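Local coordinates for protein thiosulfate sulfurtransferase TUM1 (Saccharomyces cerevisiae, PDB 3UTN) that transfers persulfide sulfur from NFS1 to UBA4 in the pathway that 2-thiolates the wobble uridine of tRNAs, at residues E190-V195 against T311-K316. Sequence-based numbering, arbitrary orientation.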
# COMPACT_ATOMS: atom_id res chain seq x y z
N GLU A 190 19.25 -2.88 -5.51
CA GLU A 190 19.62 -2.41 -4.20
C GLU A 190 19.32 -3.45 -3.13
O GLU A 190 20.16 -3.72 -2.28
CB GLU A 190 18.92 -1.11 -3.86
CG GLU A 190 19.43 -0.48 -2.59
CD GLU A 190 18.62 0.72 -2.17
OE1 GLU A 190 17.79 1.18 -2.97
OE2 GLU A 190 18.80 1.19 -1.03
N MET A 191 18.13 -4.02 -3.18
CA MET A 191 17.74 -5.06 -2.24
C MET A 191 18.76 -6.18 -2.25
O MET A 191 19.27 -6.58 -1.21
CB MET A 191 16.37 -5.63 -2.59
CG MET A 191 15.24 -4.81 -2.03
SD MET A 191 15.43 -4.51 -0.27
CE MET A 191 15.05 -6.11 0.43
N PHE A 192 19.06 -6.67 -3.45
CA PHE A 192 19.99 -7.76 -3.58
C PHE A 192 21.37 -7.37 -3.09
O PHE A 192 21.97 -8.11 -2.33
CB PHE A 192 20.06 -8.27 -5.01
CG PHE A 192 20.90 -9.50 -5.13
CD1 PHE A 192 20.48 -10.68 -4.55
CD2 PHE A 192 22.13 -9.45 -5.77
CE1 PHE A 192 21.26 -11.82 -4.64
CE2 PHE A 192 22.92 -10.58 -5.86
CZ PHE A 192 22.48 -11.77 -5.30
N GLN A 193 21.86 -6.20 -3.51
CA GLN A 193 23.16 -5.73 -3.06
C GLN A 193 23.19 -5.64 -1.54
O GLN A 193 24.13 -6.10 -0.91
CB GLN A 193 23.54 -4.39 -3.69
CG GLN A 193 24.90 -3.83 -3.24
CD GLN A 193 26.04 -4.85 -3.30
OE1 GLN A 193 26.00 -5.83 -4.04
NE2 GLN A 193 27.07 -4.61 -2.50
N LEU A 194 22.15 -5.05 -0.97
CA LEU A 194 22.04 -4.94 0.48
C LEU A 194 22.12 -6.29 1.14
O LEU A 194 22.79 -6.46 2.15
CB LEU A 194 20.74 -4.23 0.87
CG LEU A 194 20.77 -2.74 0.58
CD1 LEU A 194 19.36 -2.18 0.64
CD2 LEU A 194 21.72 -2.02 1.53
N VAL A 195 21.44 -7.26 0.55
CA VAL A 195 21.41 -8.60 1.10
C VAL A 195 22.71 -9.32 0.78
O VAL A 195 23.29 -9.96 1.65
CB VAL A 195 20.21 -9.40 0.58
CG1 VAL A 195 20.28 -10.84 1.05
CG2 VAL A 195 18.93 -8.74 1.06
N THR A 311 8.23 -11.97 -4.13
CA THR A 311 8.06 -12.63 -5.41
C THR A 311 9.23 -12.35 -6.34
O THR A 311 9.88 -13.28 -6.82
CB THR A 311 6.76 -12.20 -6.09
OG1 THR A 311 5.66 -12.56 -5.24
CG2 THR A 311 6.62 -12.90 -7.43
N GLU A 312 9.49 -11.07 -6.57
CA GLU A 312 10.61 -10.71 -7.40
C GLU A 312 11.89 -11.20 -6.76
O GLU A 312 12.78 -11.70 -7.45
CB GLU A 312 10.69 -9.21 -7.59
CG GLU A 312 11.80 -8.81 -8.53
CD GLU A 312 12.24 -7.39 -8.33
OE1 GLU A 312 12.38 -6.95 -7.17
OE2 GLU A 312 12.45 -6.71 -9.35
N TRP A 313 11.98 -11.05 -5.44
CA TRP A 313 13.16 -11.48 -4.72
C TRP A 313 13.50 -12.90 -5.05
O TRP A 313 14.62 -13.19 -5.47
CB TRP A 313 12.97 -11.37 -3.22
CG TRP A 313 14.22 -11.81 -2.55
CD1 TRP A 313 14.48 -13.03 -1.95
CD2 TRP A 313 15.47 -11.07 -2.46
NE1 TRP A 313 15.76 -13.08 -1.47
CE2 TRP A 313 16.41 -11.93 -1.75
CE3 TRP A 313 15.89 -9.80 -2.86
CZ2 TRP A 313 17.70 -11.53 -1.47
CZ3 TRP A 313 17.19 -9.41 -2.58
CH2 TRP A 313 18.08 -10.26 -1.90
N VAL A 314 12.54 -13.79 -4.85
CA VAL A 314 12.72 -15.21 -5.11
C VAL A 314 13.05 -15.46 -6.57
O VAL A 314 14.04 -16.12 -6.89
CB VAL A 314 11.48 -16.01 -4.73
CG1 VAL A 314 11.53 -17.41 -5.31
CG2 VAL A 314 11.38 -16.07 -3.22
N LEU A 315 12.23 -14.89 -7.45
CA LEU A 315 12.38 -15.12 -8.89
C LEU A 315 13.72 -14.65 -9.41
O LEU A 315 14.30 -15.29 -10.28
CB LEU A 315 11.24 -14.46 -9.65
CG LEU A 315 9.90 -15.20 -9.55
CD1 LEU A 315 8.79 -14.42 -10.22
CD2 LEU A 315 10.02 -16.60 -10.14
N LYS A 316 14.22 -13.54 -8.88
CA LYS A 316 15.48 -12.99 -9.33
C LYS A 316 16.69 -13.58 -8.60
O LYS A 316 17.77 -13.69 -9.16
CB LYS A 316 15.48 -11.47 -9.23
CG LYS A 316 14.70 -10.76 -10.32
CD LYS A 316 14.93 -9.27 -10.25
CE LYS A 316 14.29 -8.52 -11.40
NZ LYS A 316 14.42 -7.05 -11.20
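With CG anti to the backbone N (chi1 -179°), the indole of W313 reaches out from helix 309-317 to the flank of helix 188-196, where F192, its CG also anti to its backbone N, sends its phenyl ring across the indole at about a right angle. The far edge of the six-membered ring does the touching. CZ3 of W313 lies 3.4 Å from CA of F192, with the backbone N of F192 in the indole plane, so the ring abuts main chain as well as side chains. CH2 of W313 meets CD1 of F192 at 3.6 Å; the ring planes are inclined at 45°, an oblique pairing. V195, one turn on, comes from the opposite direction; its beta-branch sets CB 3.4 Å from CH2 of W313 and both methyls against the indole's end. M191 offers only its CB, 3.9 Å from CZ3 of W313, its chain bending at chi2 and chi3. The segment axes approach to 11.3 Å, a wide spacing that a long indole can bridge. They cross at -68°. The indole NE1 is satisfied by the carbonyl oxygen of W321. Cutting W313 back to alanine is likely to open a gap between the helices and leave F192 and V195 without their shared partner. Both helices belong to the C-terminal rhodanese domain: Y306, on strand 303-306 beside edge strand 185-186, touches M191 and W313, and helix 200-203 packs on M191 and V195 through L200.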